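L-fuculose phosphate aldolase (Streptococcus pneumoniae, PDB 4C24) is a zinc-binding member of the class II aldolase and adducin family, assembled from four copies of an alpha/beta chain built round a mixed sheet. Local coordinates at residues Ser48-Phe52 with Phe53-Glu57; Thr105-Ala108 with Cys109-Glu112; Leu114-His118 with Tyr119-Val123. All coordinates share one frame; numbering follows the deposited sequence.

Contact 1 (Ser48-Phe52 with Phe53-Glu57); sequences SGIDF and FEIKE. With SO4 (sulfate ion), chain E.
Asp-51 accepts the N-H groups of both Phe-53 and Glu-54, each with a different oxygen, so an Asx turn is laid over a beta turn of type I. Its carboxylate OD1 takes the N-H of Phe-53 at 3.0 Å through the anti lone pair, in a nearly straight bond (163°). CG lies anti to the backbone N (chi1 -165°), which swings the carboxylate along the chain toward that N-H. One residue on, Glu-54 N reaches Asp-51 O at 2.9 Å, with the donor well above the carbonyl plane. Just past the turn, Ile-55 sends CD1 to the edge of the Phe-52 ring, 3.5 Å from Phe-52 CD1, the two side chains lying side by side. Ile-55 CG1 meets Ile-50 CG2 at 3.8 Å, and the buried Ile-55 also rests on Ile-14 of helix 7-22. One water joins Asp-51 N to Glu-54 OE1, while another joins Phe-52 O to Ile-55 O. Upstream, Ser-48 OG and Gly-49 N hold a sulfate ion that Asn-32, Ser-77 and Ser-78 also bind. The paired bonds to Asp-51 imply a turn fixed from within by its own first residue, while two waters tie further polar groups of the loop together.

Contact 2 (Thr105-Ala108 with Cys109-Glu112); sequences TVLA and CLRE
Leu-107 O and Glu-112 N meet at 3.0 Å in an almost linear bond (177°), which with the weaker Arg-111 N to Ala-108 O bond forms a Schellman motif ending helix 103-110. Arg-111 is its C-prime residue: with phi at 54° it turns the chain back, so that Glu-112 comes round to the carbonyl of Leu-107. Before that turn the helix keeps its ordinary pattern, Cys-109 N bonding to Thr-105 O at 2.8 Å and Leu-110 N to Val-106 O at 3.0 Å.

Leu-110 runs beside Val-106 and points the same way, CD1 lying 3.9 Å from Val-106 CG1. Leu-107 CD2 touches Glu-112 CB at 4.0 Å where the two side chains cross at about a right angle; a bend in Glu-112 at chi2 (-87°) then carries its carboxylate away from the helix. On another side Thr-105 turns its methyl to the sulfur of Cys-109, while its OG1 is held chiefly by Thr-101 O.

Further out, the helix lies between helix 169-192 of its own chain and the second subunit. Helix 169-192 receives Leu-107 at Ala-183, Tyr-186 and Cys-187, whereas the second subunit meets Val-106 with its Leu-188 and Leu-110 with its Phe-192. The contact thus forms part of a subunit interface. Within the chain, Asn-159, next to the zinc ligand His-160, shares a backbone bond with Ala-108. Leu-110 also lays carbon against the oxygen that its own N-H bonds: CG lies 3.4 Å from Val-106 O.

Contact 3 (Leu114-His118 with Tyr119-Val123); sequences LPASH and YMIAV
His-118 and Met-120 form the tight part of this contact. The N-H of Met-120, at the start of the 3-10 segment 119-123, points to His-118 ND1 at 3.0 Å in a fairly straight bond (166°), arriving at the ring edge and only slightly out of its plane. Met-120 then runs alongside the imidazole, CG 3.4 Å from His-118 CE1. Tyr-119, its chi1 near +80°, places its ring almost parallel to that of His-118 but slid aside, with centroids 5.1 Å apart. Met-120 CG also lies over one face of the Tyr-119 ring, toward the rim. The other side is looser: Ile-121 N makes only a weak bond to His-118 O, and in the conformer modelled here Ile-121 touches Leu-114 CD2 and Ala-116 CB; a second conformer makes these apolar contacts less certain. Partly exposed Pro-115 lies farther back. Tyr-119, about 4 Å from a bound zinc ion, meets the zinc ligands His-160 (edge-to-face) and His-100 of the third subunit. The other nitrogen of the imidazole, His-118 NE2, bonds to His-160 O of that subunit. With one nitrogen accepting within its own chain and the other donating across the interface, the imidazole is fixed in rotation, tying this 3-10 turn to a neighbouring subunit's zinc site.

Overall arrangement
The contacts follow one another along the chain in the order 1, 2, 3, without interleaving. Contact 1 sits in the loop joining strands 42-45 and 61-64, neighbours in the mixed sheet, and touches helix 7-22. Its centre is 28 Å from that of contact 2 and 32 Å from that of contact 3, which lies on the opposite side of the chain's centre. Contacts 2 and 3 are 16 Å apart between centres and touch where Leu-107 CD1 meets Leu-114 CB at 4.0 Å; both pack on helix 169-192. Thr-105 of one chain meets His-118 of another, so both contacts take part in subunit interfaces, whereas no other chain of the assembly touches contact 1.

Contact 1 (Ser48-Phe52 with Phe53-Glu57)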
loop_
_atom_site.group_PDB
_atom_site.type_symbol
_atom_site.label_atom_id
_atom_site.label_comp_id
_atom_site.label_asym_id
_atom_site.label_seq_id
_atom_site.Cartn_x
_atom_site.Cartn_y
_atom_site.Cartn_z
ATOM N N SER A 48 -14.839 -9.476 -22.636
ATOM C CA SER A 48 -13.501 -10.052 -22.424
ATOM C C SER A 48 -12.415 -9.078 -22.847
ATOM O O SER A 48 -12.555 -8.400 -23.868
ATOM C CB SER A 48 -13.330 -11.343 -23.218
ATOM O OG SER A 48 -12.036 -11.878 -23.000
ATOM N N GLY A 49 -11.346 -9.008 -22.057
ATOM C CA GLY A 49 -10.108 -8.351 -22.467
ATOM C C GLY A 49 -10.232 -6.895 -22.860
ATOM O O GLY A 49 -9.536 -6.442 -23.778
ATOM N N ILE A 50 -11.132 -6.175 -22.193
ATOM C CA ILE A 50 -11.177 -4.722 -22.327
ATOM C C ILE A 50 -10.924 -4.116 -20.949
ATOM O O ILE A 50 -11.616 -4.450 -19.984
ATOM C CB ILE A 50 -12.512 -4.219 -22.952
ATOM C CG1 ILE A 50 -12.704 -4.828 -24.347
ATOM C CG2 ILE A 50 -12.540 -2.691 -23.036
ATOM C CD1 ILE A 50 -13.964 -4.376 -25.058
ATOM N N ASP A 51 -9.917 -3.243 -20.875
ATOM C CA ASP A 51 -9.608 -2.441 -19.687
ATOM C C ASP A 51 -10.887 -1.829 -19.110
ATOM O O ASP A 51 -11.713 -1.287 -19.857
ATOM C CB ASP A 51 -8.621 -1.327 -20.081
ATOM C CG ASP A 51 -7.955 -0.659 -18.881
ATOM O OD1 ASP A 51 -8.655 0.000 -18.077
ATOM O OD2 ASP A 51 -6.709 -0.765 -18.764
ATOM N N PHE A 52 -11.062 -1.927 -17.793
ATOM C CA PHE A 52 -12.278 -1.423 -17.143
ATOM C C PHE A 52 -12.557 0.047 -17.441
ATOM O O PHE A 52 -13.712 0.476 -17.474
ATOM C CB PHE A 52 -12.242 -1.643 -15.627
ATOM C CG PHE A 52 -12.562 -3.057 -15.198
ATOM C CD1 PHE A 52 -13.389 -3.876 -15.963
ATOM C CD2 PHE A 52 -12.057 -3.554 -14.010
ATOM C CE1 PHE A 52 -13.682 -5.174 -15.560
ATOM C CE2 PHE A 52 -12.352 -4.850 -13.595
ATOM C CZ PHE A 52 -13.161 -5.663 -14.372
ATOM N N PHE A 53 -11.497 0.816 -17.664
ATOM C CA PHE A 53 -11.656 2.238 -17.918
ATOM C C PHE A 53 -11.980 2.572 -19.371
ATOM O O PHE A 53 -12.198 3.737 -19.720
ATOM C CB PHE A 53 -10.434 2.998 -17.407
ATOM C CG PHE A 53 -10.558 3.396 -15.977
ATOM C CD1 PHE A 53 -11.196 4.585 -15.640
ATOM C CD2 PHE A 53 -10.106 2.566 -14.962
ATOM C CE1 PHE A 53 -11.343 4.966 -14.325
ATOM C CE2 PHE A 53 -10.248 2.944 -13.637
ATOM C CZ PHE A 53 -10.872 4.140 -13.319
ATOM N N GLU A 54 -12.044 1.534 -20.200
ATOM C CA GLU A 54 -12.352 1.682 -21.622
ATOM C C GLU A 54 -13.657 0.989 -22.017
ATOM O O GLU A 54 -14.016 0.971 -23.190
ATOM C CB GLU A 54 -11.198 1.141 -22.467
ATOM C CG GLU A 54 -9.885 1.883 -22.260
ATOM C CD GLU A 54 -8.909 1.670 -23.395
ATOM O OE1 GLU A 54 -8.435 0.527 -23.573
ATOM O OE2 GLU A 54 -8.612 2.653 -24.108
ATOM N N ILE A 55 -14.369 0.423 -21.047
ATOM C CA ILE A 55 -15.628 -0.261 -21.345
ATOM C C ILE A 55 -16.776 0.730 -21.567
ATOM O O ILE A 55 -17.068 1.569 -20.702
ATOM C CB ILE A 55 -16.017 -1.292 -20.256
ATOM C CG1 ILE A 55 -14.891 -2.306 -20.050
ATOM C CG2 ILE A 55 -17.313 -2.014 -20.633
ATOM C CD1 ILE A 55 -15.162 -3.269 -18.912
ATOM N N LYS A 56 -17.421 0.619 -22.732
ATOM C CA LYS A 56 -18.620 1.393 -23.044
ATOM C C LYS A 56 -19.857 0.529 -22.882
ATOM O O LYS A 56 -19.771 -0.709 -22.900
ATOM C CB LYS A 56 -18.569 1.887 -24.486
ATOM C CG LYS A 56 -17.378 2.763 -24.823
ATOM C CD LYS A 56 -17.572 3.316 -26.221
ATOM C CE LYS A 56 -16.254 3.605 -26.915
ATOM N NZ LYS A 56 -15.981 2.566 -27.947
ATOM N N GLU A 57 -21.009 1.175 -22.740
ATOM C CA GLU A 57 -22.282 0.481 -22.648
ATOM C C GLU A 57 -22.446 -0.550 -23.777
ATOM O O GLU A 57 -22.925 -1.662 -23.541
ATOM C CB GLU A 57 -23.436 1.493 -22.630
ATOM C CG GLU A 57 -24.789 0.887 -22.326
ATOM C CD GLU A 57 -25.806 1.897 -21.824
ATOM O OE1 GLU A 57 -25.418 2.854 -21.121
ATOM O OE2 GLU A 57 -27.004 1.715 -22.122
HETATM S S SO4 E . -12.148 -11.506 -18.891
HETATM O O1 SO4 E . -12.406 -12.342 -20.083
HETATM O O2 SO4 E . -11.394 -12.341 -17.948
HETATM O O3 SO4 E . -11.364 -10.364 -19.402
HETATM O O4 SO4 E . -13.409 -11.080 -18.245
HETATM O O HOH W 1 -8.516 -2.363 -23.470
HETATM O O HOH W 2 -15.039 2.382 -18.822
#

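Contact 2 (Thr105-Ala108 with Cys109-Glu112)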
loop_
_atom_site.group_PDB
_atom_site.type_symbol
_atom_site.label_atom_id
_atom_site.label_comp_id
_atom_site.label_asym_id
_atom_site.label_seq_id
_atom_site.Cartn_x
_atom_site.Cartn_y
_atom_site.Cartn_z
ATOM N N THR A 105 -6.471 -13.911 -2.894
ATOM C CA THR A 105 -5.818 -14.730 -3.902
ATOM C C THR A 105 -4.638 -15.470 -3.290
ATOM O O THR A 105 -4.398 -16.605 -3.680
ATOM C CB THR A 105 -5.394 -13.875 -5.090
ATOM O OG1 THR A 105 -6.578 -13.302 -5.636
ATOM C CG2 THR A 105 -4.702 -14.707 -6.161
ATOM N N VAL A 106 -3.936 -14.843 -2.343
ATOM C CA VAL A 106 -2.909 -15.582 -1.542
ATOM C C VAL A 106 -3.504 -16.855 -0.960
ATOM O O VAL A 106 -2.943 -17.976 -1.129
ATOM C CB VAL A 106 -2.331 -14.696 -0.436
ATOM C CG1 VAL A 106 -1.499 -15.531 0.559
ATOM C CG2 VAL A 106 -1.506 -13.615 -1.090
ATOM N N LEU A 107 -4.618 -16.704 -0.261
ATOM C CA LEU A 107 -5.281 -17.885 0.305
ATOM C C LEU A 107 -5.653 -18.877 -0.793
ATOM O O LEU A 107 -5.472 -20.070 -0.655
ATOM C CB LEU A 107 -6.483 -17.484 1.131
ATOM C CG LEU A 107 -6.098 -16.777 2.427
ATOM C CD1 LEU A 107 -7.367 -16.344 3.147
ATOM C CD2 LEU A 107 -5.302 -17.736 3.368
ATOM N N ALA A 108 -6.159 -18.392 -1.924
ATOM C CA ALA A 108 -6.520 -19.251 -3.031
ATOM C C ALA A 108 -5.322 -20.024 -3.577
ATOM O O ALA A 108 -5.478 -21.149 -4.044
ATOM C CB ALA A 108 -7.110 -18.370 -4.143
ATOM N N CYS A 109 -4.146 -19.400 -3.588
ATOM C CA CYS A 109 -2.957 -20.063 -4.119
ATOM C C CYS A 109 -2.369 -21.074 -3.159
ATOM O O CYS A 109 -1.647 -21.967 -3.596
ATOM C CB CYS A 109 -1.914 -19.060 -4.602
ATOM S SG CYS A 109 -2.504 -18.062 -5.994
ATOM N N LEU A 110 -2.665 -20.893 -1.879
ATOM C CA LEU A 110 -2.346 -21.893 -0.845
ATOM C C LEU A 110 -3.418 -22.958 -0.821
ATOM O O LEU A 110 -3.255 -23.999 -0.160
ATOM C CB LEU A 110 -2.295 -21.225 0.520
ATOM C CG LEU A 110 -1.167 -20.244 0.741
ATOM C CD1 LEU A 110 -1.545 -19.242 1.824
ATOM C CD2 LEU A 110 0.136 -20.973 1.061
ATOM N N ARG A 111 -4.539 -22.702 -1.495
ATOM C CA ARG A 111 -5.743 -23.520 -1.379
ATOM C C ARG A 111 -6.189 -23.672 0.095
ATOM O O ARG A 111 -6.517 -24.775 0.572
ATOM C CB ARG A 111 -5.572 -24.847 -2.132
ATOM C CG ARG A 111 -5.182 -24.629 -3.582
ATOM C CD ARG A 111 -5.105 -25.901 -4.379
ATOM N NE ARG A 111 -4.679 -25.662 -5.745
ATOM C CZ ARG A 111 -4.631 -26.603 -6.679
ATOM N NH1 ARG A 111 -4.927 -27.866 -6.361
ATOM N NH2 ARG A 111 -4.218 -26.327 -7.906
ATOM N N GLU A 112 -6.176 -22.537 0.809
ATOM C CA GLU A 112 -6.518 -22.437 2.211
ATOM C C GLU A 112 -7.789 -21.641 2.362
ATOM O O GLU A 112 -7.909 -20.575 1.745
ATOM C CB GLU A 112 -5.422 -21.728 2.995
ATOM C CG GLU A 112 -4.176 -22.569 3.239
ATOM C CD GLU A 112 -4.265 -23.437 4.490
ATOM O OE1 GLU A 112 -5.328 -23.446 5.158
ATOM O OE2 GLU A 112 -3.253 -24.106 4.799
#

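Contact 3 (Leu114-His118 with Tyr119-Val123)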
loop_
_atom_site.group_PDB
_atom_site.type_symbol
_atom_site.label_atom_id
_atom_site.label_comp_id
_atom_site.label_asym_id
_atom_site.label_seq_id
_atom_site.Cartn_x
_atom_site.Cartn_y
_atom_site.Cartn_z
ATOM N N LEU A 114 -10.791 -19.335 4.293
ATOM C CA LEU A 114 -10.758 -18.192 5.187
ATOM C C LEU A 114 -11.759 -18.345 6.323
ATOM O O LEU A 114 -12.968 -18.347 6.084
ATOM C CB LEU A 114 -11.110 -16.927 4.379
ATOM C CG LEU A 114 -11.273 -15.607 5.134
ATOM C CD1 LEU A 114 -10.031 -15.205 5.904
ATOM C CD2 LEU A 114 -11.623 -14.519 4.130
ATOM N N PRO A 115 -11.260 -18.460 7.571
ATOM C CA PRO A 115 -12.156 -18.591 8.704
ATOM C C PRO A 115 -12.509 -17.263 9.348
ATOM O O PRO A 115 -12.020 -16.223 8.899
ATOM C CB PRO A 115 -11.327 -19.433 9.691
ATOM C CG PRO A 115 -9.937 -18.972 9.431
ATOM C CD PRO A 115 -9.850 -18.510 7.984
ATOM N N ALA A 116 -13.335 -17.312 10.394
ATOM C CA ALA A 116 -13.832 -16.132 11.096
ATOM C C ALA A 116 -12.851 -15.551 12.115
ATOM O O ALA A 116 -13.198 -15.395 13.299
ATOM C CB ALA A 116 -15.149 -16.452 11.768
ATOM N N SER A 117 -11.655 -15.184 11.662
ATOM C CA SER A 117 -10.737 -14.444 12.525
ATOM C C SER A 117 -11.209 -13.011 12.734
ATOM O O SER A 117 -10.861 -12.397 13.714
ATOM C CB SER A 117 -9.289 -14.481 12.012
ATOM O OG SER A 117 -9.213 -14.286 10.603
ATOM N N HIS A 118 -11.979 -12.489 11.770
ATOM C CA HIS A 118 -12.653 -11.214 11.941
ATOM C C HIS A 118 -14.130 -11.408 11.723
ATOM O O HIS A 118 -14.531 -12.120 10.784
ATOM C CB HIS A 118 -12.121 -10.195 10.945
ATOM C CG HIS A 118 -12.499 -8.796 11.295
ATOM N ND1 HIS A 118 -13.756 -8.288 11.045
ATOM C CD2 HIS A 118 -11.807 -7.818 11.928
ATOM C CE1 HIS A 118 -13.811 -7.041 11.493
ATOM N NE2 HIS A 118 -12.646 -6.734 12.039
ATOM N N TYR A 119 -14.951 -10.785 12.568
ATOM C CA TYR A 119 -16.402 -10.997 12.500
ATOM C C TYR A 119 -17.065 -10.545 11.189
ATOM O O TYR A 119 -18.129 -11.039 10.838
ATOM C CB TYR A 119 -17.121 -10.385 13.694
ATOM C CG TYR A 119 -17.381 -8.914 13.591
ATOM C CD1 TYR A 119 -18.545 -8.466 12.992
ATOM C CD2 TYR A 119 -16.470 -7.976 14.080
ATOM C CE1 TYR A 119 -18.811 -7.120 12.874
ATOM C CE2 TYR A 119 -16.739 -6.610 13.956
ATOM C CZ TYR A 119 -17.920 -6.207 13.360
ATOM O OH TYR A 119 -18.179 -4.860 13.231
ATOM N N MET A 120 -16.414 -9.624 10.477
ATOM C CA MET A 120 -17.014 -9.078 9.252
ATOM C C MET A 120 -17.153 -10.079 8.121
ATOM O O MET A 120 -17.838 -9.840 7.120
ATOM C CB MET A 120 -16.253 -7.846 8.783
ATOM C CG MET A 120 -16.572 -6.617 9.602
ATOM S SD MET A 120 -18.298 -6.103 9.515
ATOM C CE MET A 120 -18.569 -6.056 7.762
ATOM N N ILE A 121 -16.512 -11.235 8.247
ATOM C CA ILE A 121 -16.646 -12.254 7.230
ATOM C C ILE A 121 -18.104 -12.699 7.111
ATOM O O ILE A 121 -18.473 -13.292 6.125
ATOM C CB ILE A 121 -15.674 -13.446 7.458
ATOM C CG1 ILE A 121 -15.482 -14.222 6.148
ATOM C CG2 ILE A 121 -16.095 -14.332 8.645
ATOM C CD1 ILE A 121 -15.081 -13.343 4.977
ATOM N N ALA A 122 -18.914 -12.454 8.139
ATOM C CA ALA A 122 -20.344 -12.795 8.090
ATOM C C ALA A 122 -21.122 -12.178 6.918
ATOM O O ALA A 122 -22.205 -12.645 6.588
ATOM C CB ALA A 122 -21.022 -12.466 9.399
ATOM N N VAL A 123 -20.551 -11.175 6.261
ATOM C CA VAL A 123 -21.165 -10.737 4.997
ATOM C C VAL A 123 -21.180 -11.846 3.936
ATOM O O VAL A 123 -22.017 -11.851 3.047
ATOM C CB VAL A 123 -20.526 -9.458 4.422
ATOM C CG1 VAL A 123 -20.661 -8.310 5.410
ATOM C CG2 VAL A 123 -19.080 -9.697 3.984
#